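Local coordinates for hypothetical protein (Giardia lamblia, PDB 3I3F), which is of unknown function but belongs to the YjgF-like (endoribonuclease L-PSP) family and binds pentanoic acid in the crystal, at residues A[59-64]-A[129-134]; A[87-92]-A[120-125]. One frame throughout, in Å; residues are numbered along the deposited sequence.

In the fold
Both contacts are built on one mixed sheet, backed by helices 56-74 and 95-108. From the N terminus, the chain lays down strands 16-18, 32-35 and 38-41, then helix 56-74, whose first turns carry residues 59-64. Strand 82-90 follows, then helix 95-108 and strand 117-123, and interaction 2 closes that beta-alpha-beta loop by pairing 87-92 with 120-125. Strand 131-139 comes last; its start and the loop before it meet helix 56-74 in interaction 1, so the longer loop contains the shorter one entirely. The two contacts, with centres about 11 Å apart, join directly, because strand 131-139 runs antiparallel beside strand 82-90: F88 N probably bonds to E132 O and S90 N to L130 O.

Interaction 1 (A[59-64]-A[129-134]); sequences EQTRQT and LLVEVV
Helix 59-64 runs nearly parallel to strand 131-134, their axes 8.7 Å apart at closest approach and 22° from parallel, the packing of a helix on the sheet in the YjgF-like fold. Q60 CG stands anti to the carbonyl carbon and the chain is extended beyond it, so the amide reaches the loop just before the strand. L130 N donates to Q60 OE1 at 2.9 Å, nearly straight (167° at the hydrogen), in the amide plane and on a lone pair. A water bridges that same OE1 to V131 O, while NE2 donates to the backbone carbonyls of H54 and G128; the buried amide is thus held at both ends, its rotation fixed. The L130 side chain crosses that of Q60 at about a right angle, CG and CD1 lying against Q60 NE2, CG at 3.8 Å. V131 turns its CB toward the helix, and CG1, in the crowded position between backbone N and carbonyl carbon, meets T61 OG1 at 3.9 Å; that hydroxyl is bonded to L57 O. F101 of helix 95-108 also packs on V131. T64 OG1 turns back to Q60 O at 2.8 Å, leaving its methyl CG2 to touch V133 CG2 at 3.7 Å.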
ATOM      1  N   GLU A  59     -12.546  11.577  17.297  1.00 12.79           N
ATOM      2  CA  GLU A  59     -11.479  12.557  17.502  1.00 12.51           C
ATOM      3  C   GLU A  59     -10.145  12.104  16.900  1.00 12.03           C
ATOM      4  O   GLU A  59      -9.391  12.929  16.385  1.00 11.88           O
ATOM      5  CB  GLU A  59     -11.328  12.898  18.988  1.00 12.82           C
ATOM      6  CG  GLU A  59     -12.563  13.571  19.595  1.00 13.75           C
ATOM      7  CD  GLU A  59     -12.949  14.868  18.894  1.00 15.31           C
ATOM      8  OE1 GLU A  59     -12.045  15.631  18.496  0.50 15.31           O
ATOM      9  OE2 GLU A  59     -14.163  15.124  18.745  0.50 15.85           O
ATOM     10  N   GLN A  60      -9.857  10.806  16.950  1.00 11.35           N
ATOM     11  CA  GLN A  60      -8.670  10.282  16.267  1.00 10.91           C
ATOM     12  C   GLN A  60      -8.777  10.468  14.755  1.00 10.79           C
ATOM     13  O   GLN A  60      -7.791  10.808  14.103  1.00 10.55           O
ATOM     14  CB  GLN A  60      -8.429   8.807  16.598  1.00 10.88           C
ATOM     15  CG  GLN A  60      -7.861   8.582  17.990  1.00 10.66           C
ATOM     16  CD  GLN A  60      -7.416   7.149  18.234  1.00 10.85           C
ATOM     17  OE1 GLN A  60      -7.075   6.419  17.301  1.00 10.53           O
ATOM     18  NE2 GLN A  60      -7.405   6.745  19.499  1.00 11.32           N
ATOM     19  N   THR A  61      -9.972  10.257  14.207  1.00 10.43           N
ATOM     20  CA  THR A  61     -10.199  10.420  12.773  1.00 10.39           C
ATOM     21  C   THR A  61     -10.010  11.873  12.342  1.00 10.52           C
ATOM     22  O   THR A  61      -9.320  12.142  11.359  1.00 10.41           O
ATOM     23  CB  THR A  61     -11.600   9.925  12.365  1.00 10.37           C
ATOM     24  OG1 THR A  61     -11.707   8.525  12.652  1.00 10.29           O
ATOM     25  CG2 THR A  61     -11.850  10.154  10.879  1.00 10.46           C
ATOM     26  N   ARG A  62     -10.601  12.808  13.082  1.00 10.58           N
ATOM     27  CA  ARG A  62     -10.472  14.229  12.763  0.50 10.70           C
ATOM     28  C   ARG A  62      -9.014  14.684  12.842  1.00 10.62           C
ATOM     29  O   ARG A  62      -8.537  15.418  11.979  1.00 10.62           O
ATOM     30  CB  ARG A  62     -11.344  15.077  13.695  0.50 10.86           C
ATOM     31  CG  ARG A  62     -12.839  14.906  13.468  0.50 11.51           C
ATOM     32  CD  ARG A  62     -13.654  15.775  14.416  0.50 12.19           C
ATOM     33  NE  ARG A  62     -15.093  15.609  14.224  0.50 13.05           N
ATOM     34  CZ  ARG A  62     -15.800  16.230  13.284  0.50 13.81           C
ATOM     35  NH1 ARG A  62     -15.199  17.061  12.443  0.50 14.29           N
ATOM     36  NH2 ARG A  62     -17.107  16.022  13.183  0.50 14.16           N
ATOM     37  N   GLN A  63      -8.308  14.240  13.880  1.00 10.33           N
ATOM     38  CA  GLN A  63      -6.900  14.596  14.054  1.00 10.19           C
ATOM     39  C   GLN A  63      -6.025  14.003  12.944  1.00  9.95           C
ATOM     40  O   GLN A  63      -5.106  14.663  12.461  1.00  9.78           O
ATOM     41  CB  GLN A  63      -6.394  14.150  15.430  1.00 10.34           C
ATOM     42  CG  GLN A  63      -4.965  14.584  15.745  1.00 10.92           C
ATOM     43  CD  GLN A  63      -4.830  16.089  15.864  1.00 12.23           C
ATOM     44  OE1 GLN A  63      -5.476  16.711  16.706  1.00 13.49           O
ATOM     45  NE2 GLN A  63      -3.989  16.681  15.023  1.00 13.06           N
ATOM     46  N   THR A  64      -6.319  12.767  12.544  1.00  9.72           N
ATOM     47  CA  THR A  64      -5.572  12.107  11.473  1.00  9.67           C
ATOM     48  C   THR A  64      -5.642  12.896  10.168  1.00  9.85           C
ATOM     49  O   THR A  64      -4.619  13.135   9.530  1.00  9.41           O
ATOM     50  CB  THR A  64      -6.080  10.669  11.234  1.00  9.61           C
ATOM     51  OG1 THR A  64      -5.839   9.879  12.402  1.00  9.58           O
ATOM     52  CG2 THR A  64      -5.370  10.029  10.045  1.00  9.56           C
ATOM     53  N   LEU A 129      -4.341   2.905  19.018  1.00 14.32           N
ATOM     54  CA  LEU A 129      -4.758   3.429  17.719  1.00 13.80           C
ATOM     55  C   LEU A 129      -6.032   2.745  17.233  1.00 13.22           C
ATOM     56  O   LEU A 129      -6.102   1.516  17.182  1.00 13.24           O
ATOM     57  CB  LEU A 129      -3.650   3.234  16.679  1.00 13.89           C
ATOM     58  CG  LEU A 129      -2.296   3.880  16.975  1.00 14.29           C
ATOM     59  CD1 LEU A 129      -1.316   3.581  15.849  1.00 14.86           C
ATOM     60  CD2 LEU A 129      -2.439   5.379  17.176  1.00 14.95           C
ATOM     61  N   LEU A 130      -7.033   3.552  16.881  1.00 12.55           N
ATOM     62  CA  LEU A 130      -8.306   3.046  16.360  1.00 12.19           C
ATOM     63  C   LEU A 130      -8.382   3.149  14.839  1.00 11.86           C
ATOM     64  O   LEU A 130      -9.162   2.440  14.204  1.00 11.50           O
ATOM     65  CB  LEU A 130      -9.471   3.816  16.985  1.00 12.28           C
ATOM     66  CG  LEU A 130      -9.543   3.767  18.514  1.00 12.59           C
ATOM     67  CD1 LEU A 130     -10.639   4.688  19.025  1.00 13.12           C
ATOM     68  CD2 LEU A 130      -9.764   2.343  19.004  1.00 13.11           C
ATOM     69  N   VAL A 131      -7.579   4.046  14.268  1.00 11.61           N
ATOM     70  CA  VAL A 131      -7.537   4.265  12.830  1.00 11.60           C
ATOM     71  C   VAL A 131      -6.134   4.710  12.427  1.00 11.33           C
ATOM     72  O   VAL A 131      -5.433   5.375  13.197  1.00 11.02           O
ATOM     73  CB  VAL A 131      -8.573   5.335  12.390  1.00 11.58           C
ATOM     74  CG1 VAL A 131      -8.363   6.640  13.152  1.00 11.87           C
ATOM     75  CG2 VAL A 131      -8.506   5.573  10.884  1.00 12.53           C
ATOM     76  N   GLU A 132      -5.726   4.320  11.228  1.00 11.15           N
ATOM     77  CA  GLU A 132      -4.469   4.778  10.657  1.00 11.35           C
ATOM     78  C   GLU A 132      -4.643   4.915   9.155  1.00 11.04           C
ATOM     79  O   GLU A 132      -5.201   4.027   8.509  1.00 11.49           O
ATOM     80  CB  GLU A 132      -3.339   3.799  10.974  1.00 11.51           C
ATOM     81  CG  GLU A 132      -1.972   4.278  10.498  1.00 12.59           C
ATOM     82  CD  GLU A 132      -0.819   3.443  11.015  1.00 14.13           C
ATOM     83  OE1 GLU A 132      -1.039   2.561  11.875  1.00 15.20           O
ATOM     84  OE2 GLU A 132       0.320   3.682  10.557  1.00 15.40           O
ATOM     85  N   VAL A 133      -4.186   6.035   8.610  1.00 10.51           N
ATOM     86  CA  VAL A 133      -4.271   6.289   7.177  1.00 10.41           C
ATOM     87  C   VAL A 133      -2.861   6.262   6.604  1.00 10.17           C
ATOM     88  O   VAL A 133      -1.980   6.993   7.064  1.00 10.13           O
ATOM     89  CB  VAL A 133      -4.967   7.629   6.882  1.00 10.36           C
ATOM     90  CG1 VAL A 133      -4.974   7.914   5.387  1.00 10.59           C
ATOM     91  CG2 VAL A 133      -6.389   7.606   7.428  1.00 11.11           C
ATOM     92  N   VAL A 134      -2.654   5.402   5.611  1.00  9.94           N
ATOM     93  CA  VAL A 134      -1.325   5.136   5.073  1.00 10.03           C
ATOM     94  C   VAL A 134      -1.328   5.231   3.552  1.00  9.99           C
ATOM     95  O   VAL A 134      -2.386   5.299   2.925  1.00  9.94           O
ATOM     96  CB  VAL A 134      -0.812   3.740   5.506  1.00  9.97           C
ATOM     97  CG1 VAL A 134      -0.879   3.587   7.024  1.00 10.07           C
ATOM     98  CG2 VAL A 134      -1.601   2.631   4.825  1.00 10.52           C
TER
HETATM   99  O   HOH W   1      -5.273   7.110  15.274  1.00 11.87           O

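Interaction 2 (A[87-92]-A[120-125]); sequences IFLSTS and CVRAQL. With LEA (pentanoic acid), chain D.
A beta-alpha-beta unit, strand 82-90, helix 95-108 and strand 117-123, brings these two segments side by side as parallel neighbours in the sheet. The register is I87 with C120, F88 with V121, L89 with R122 and S90 with A123. Bonds alternate as parallel pairing requires: V121 N donates to I87 O, L89 N to V121 O at 3.0 Å, and A123 N to L89 O at 2.9 Å, the last nearly along the C=O axis. T91 N to A123 O is more bent, 139° at the hydrogen, with the donor above the carbonyl plane where the strands end.

On the face with I87 and L89, C120 SG, anti to its backbone N (chi1 -174°), touches both I87 CG2 and L89 CD1, each at 3.7 Å. C120 also lines a pentanoic acid pocket: its CB is 3.5 Å from ligand O2, and R118 hydrogen-bonds the acid. R122 bends at chi2 (-58°), laying CD over L89 CB at 3.7 Å; its guanidinium continues to a salt bridge with E98 and a hydrogen bond to L93 O.

The other face carries F88 and V121, side by side and pointing the same way. V121 CG2 approaches ring atom CE1 of F88 obliquely at 3.6 Å, A123 CB meets CD1, and L125 CD2 touches F88 CB. At the end of the strands a water joins S90 OG to L125 N, accepting from the latter.

Helix 95-108 covers the I87 and L89 face through F101, Y105 and E98, whereas V134 of strand 131-139 and V121 of the second subunit pack on F88. At the outer strand of the chain's sheet, R122 makes backbone hydrogen bonds with the third subunit.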
ATOM      1  N   ILE A  87      -6.785   2.950   4.238  1.00 10.00           N
ATOM      2  CA  ILE A  87      -7.242   3.059   5.616  1.00 10.42           C
ATOM      3  C   ILE A  87      -7.098   1.715   6.317  1.00 10.59           C
ATOM      4  O   ILE A  87      -7.530   0.686   5.793  1.00 10.51           O
ATOM      5  CB  ILE A  87      -8.715   3.494   5.682  1.00 10.47           C
ATOM      6  CG1 ILE A  87      -8.900   4.862   5.018  1.00 11.37           C
ATOM      7  CG2 ILE A  87      -9.196   3.547   7.131  1.00 10.79           C
ATOM      8  CD1 ILE A  87     -10.262   5.054   4.429  1.00 12.34           C
ATOM      9  N   PHE A  88      -6.472   1.734   7.489  1.00 10.77           N
ATOM     10  CA  PHE A  88      -6.494   0.600   8.402  1.00 11.29           C
ATOM     11  C   PHE A  88      -7.339   0.998   9.603  1.00 11.49           C
ATOM     12  O   PHE A  88      -7.009   1.948  10.311  1.00 11.56           O
ATOM     13  CB  PHE A  88      -5.082   0.226   8.869  1.00 11.59           C
ATOM     14  CG  PHE A  88      -4.252  -0.474   7.825  1.00 12.57           C
ATOM     15  CD1 PHE A  88      -4.657  -1.695   7.299  1.00 13.58           C
ATOM     16  CD2 PHE A  88      -3.051   0.071   7.392  1.00 14.08           C
ATOM     17  CE1 PHE A  88      -3.890  -2.350   6.341  1.00 14.29           C
ATOM     18  CE2 PHE A  88      -2.277  -0.580   6.437  1.00 14.61           C
ATOM     19  CZ  PHE A  88      -2.699  -1.790   5.911  1.00 14.75           C
ATOM     20  N   LEU A  89      -8.446   0.291   9.810  1.00 11.80           N
ATOM     21  CA  LEU A  89      -9.257   0.464  11.009  1.00 12.26           C
ATOM     22  C   LEU A  89      -8.892  -0.642  11.987  1.00 12.59           C
ATOM     23  O   LEU A  89      -8.582  -1.758  11.579  1.00 12.59           O
ATOM     24  CB  LEU A  89     -10.747   0.400  10.673  1.00 12.37           C
ATOM     25  CG  LEU A  89     -11.287   1.520   9.780  1.00 12.84           C
ATOM     26  CD1 LEU A  89     -12.758   1.286   9.468  1.00 13.54           C
ATOM     27  CD2 LEU A  89     -11.085   2.886  10.425  1.00 13.71           C
ATOM     28  N   SER A  90      -8.916  -0.336  13.278  1.00 12.98           N
ATOM     29  CA  SER A  90      -8.594  -1.342  14.282  1.00 13.50           C
ATOM     30  C   SER A  90      -9.575  -2.506  14.203  1.00 14.07           C
ATOM     31  O   SER A  90     -10.772  -2.309  13.989  1.00 13.94           O
ATOM     32  CB  SER A  90      -8.629  -0.739  15.687  1.00 13.37           C
ATOM     33  OG  SER A  90      -8.408  -1.741  16.666  1.00 14.07           O
ATOM     34  N   THR A  91      -9.061  -3.719  14.385  1.00 14.76           N
ATOM     35  CA  THR A  91      -9.913  -4.903  14.477  1.00 15.52           C
ATOM     36  C   THR A  91     -10.905  -4.787  15.641  1.00 15.68           C
ATOM     37  O   THR A  91     -11.954  -5.431  15.632  1.00 16.19           O
ATOM     38  CB  THR A  91      -9.075  -6.187  14.643  1.00 15.64           C
ATOM     39  OG1 THR A  91      -8.108  -5.999  15.682  1.00 16.96           O
ATOM     40  CG2 THR A  91      -8.356  -6.525  13.346  1.00 16.18           C
ATOM     41  N   SER A  92     -10.575  -3.956  16.630  1.00 15.89           N
ATOM     42  CA  SER A  92     -11.431  -3.742  17.800  1.00 15.96           C
ATOM     43  C   SER A  92     -12.684  -2.892  17.544  1.00 15.91           C
ATOM     44  O   SER A  92     -13.585  -2.868  18.383  1.00 16.17           O
ATOM     45  CB  SER A  92     -10.615  -3.097  18.928  1.00 16.07           C
ATOM     46  OG  SER A  92     -10.282  -1.752  18.623  1.00 16.46           O
ATOM     47  N   CYS A 120     -10.006   0.054   2.392  1.00 11.79           N
ATOM     48  CA  CYS A 120     -10.200   0.063   3.834  1.00 12.51           C
ATOM     49  C   CYS A 120     -10.351  -1.362   4.339  1.00 12.94           C
ATOM     50  O   CYS A 120     -11.253  -2.087   3.912  1.00 13.41           O
ATOM     51  CB  CYS A 120     -11.438   0.884   4.199  1.00 12.42           C
ATOM     52  SG  CYS A 120     -11.692   1.099   5.976  1.00 13.83           S
ATOM     53  N   VAL A 121      -9.453  -1.768   5.230  1.00 13.45           N
ATOM     54  CA  VAL A 121      -9.521  -3.086   5.852  1.00 13.93           C
ATOM     55  C   VAL A 121      -9.216  -2.969   7.336  1.00 14.20           C
ATOM     56  O   VAL A 121      -8.682  -1.953   7.790  1.00 14.20           O
ATOM     57  CB  VAL A 121      -8.521  -4.076   5.214  1.00 14.04           C
ATOM     58  CG1 VAL A 121      -8.795  -4.230   3.722  1.00 14.43           C
ATOM     59  CG2 VAL A 121      -7.086  -3.627   5.458  1.00 14.21           C
ATOM     60  N   ARG A 122      -9.564  -4.012   8.082  1.00 14.44           N
ATOM     61  CA  ARG A 122      -9.277  -4.084   9.513  0.50 14.63           C
ATOM     62  C   ARG A 122      -7.898  -4.690   9.735  1.00 14.71           C
ATOM     63  O   ARG A 122      -7.500  -5.611   9.020  1.00 14.96           O
ATOM     64  CB  ARG A 122     -10.314  -4.942  10.241  0.50 14.66           C
ATOM     65  CG  ARG A 122     -11.753  -4.498  10.083  0.50 14.86           C
ATOM     66  CD  ARG A 122     -11.962  -3.075  10.554  0.50 14.96           C
ATOM     67  NE  ARG A 122     -13.374  -2.781  10.775  0.50 15.02           N
ATOM     68  CZ  ARG A 122     -14.002  -2.971  11.931  0.50 15.11           C
ATOM     69  NH1 ARG A 122     -15.291  -2.677  12.046  0.50 15.20           N
ATOM     70  NH2 ARG A 122     -13.342  -3.452  12.975  0.50 15.19           N
ATOM     71  N   ALA A 123      -7.175  -4.176  10.725  1.00 14.85           N
ATOM     72  CA  ALA A 123      -5.853  -4.694  11.070  1.00 14.91           C
ATOM     73  C   ALA A 123      -5.548  -4.420  12.536  1.00 15.02           C
ATOM     74  O   ALA A 123      -6.167  -3.556  13.158  1.00 14.85           O
ATOM     75  CB  ALA A 123      -4.788  -4.068  10.183  1.00 15.16           C
ATOM     76  N   GLN A 124      -4.599  -5.173  13.084  1.00 15.08           N
ATOM     77  CA  GLN A 124      -4.132  -4.951  14.446  1.00 15.22           C
ATOM     78  C   GLN A 124      -3.122  -3.802  14.440  1.00 15.15           C
ATOM     79  O   GLN A 124      -1.980  -3.963  13.997  1.00 15.12           O
ATOM     80  CB  GLN A 124      -3.512  -6.231  15.012  1.00 15.36           C
ATOM     81  CG  GLN A 124      -3.021  -6.124  16.451  1.00 16.00           C
ATOM     82  CD  GLN A 124      -2.303  -7.376  16.923  1.00 16.92           C
ATOM     83  OE1 GLN A 124      -2.555  -8.478  16.432  0.50 17.44           O
ATOM     84  NE2 GLN A 124      -1.397  -7.210  17.880  0.50 17.17           N
ATOM     85  N   LEU A 125      -3.560  -2.641  14.924  1.00 15.17           N
ATOM     86  CA  LEU A 125      -2.736  -1.436  14.950  1.00 15.23           C
ATOM     87  C   LEU A 125      -1.954  -1.355  16.252  1.00 15.52           C
ATOM     88  O   LEU A 125      -2.225  -2.099  17.197  1.00 15.53           O
ATOM     89  CB  LEU A 125      -3.613  -0.188  14.804  1.00 15.17           C
ATOM     90  CG  LEU A 125      -4.557  -0.175  13.599  1.00 14.74           C
ATOM     91  CD1 LEU A 125      -5.413   1.085  13.598  1.00 14.45           C
ATOM     92  CD2 LEU A 125      -3.775  -0.299  12.299  1.00 14.82           C
TER
HETATM   93  C2  LEA D 142     -13.411   1.053   0.901  1.00 18.21           C
HETATM   94  O2  LEA D 142     -14.131   1.070   1.923  1.00 17.60           O
HETATM   95  C3  LEA D 142     -13.734   0.108  -0.237  1.00 19.01           C
HETATM   96  C4  LEA D 142     -14.803  -0.915   0.144  1.00 19.70           C
HETATM   97  C5  LEA D 142     -15.404  -1.592  -1.085  1.00 20.06           C
HETATM   98  C6  LEA D 142     -14.343  -2.021  -2.077  1.00 20.44           C
HETATM   99  O1  LEA D 142     -12.420   1.806   0.778  1.00 17.20           O
HETATM  100  O   HOH W   2      -5.855  -2.568  16.691  1.00 15.02           O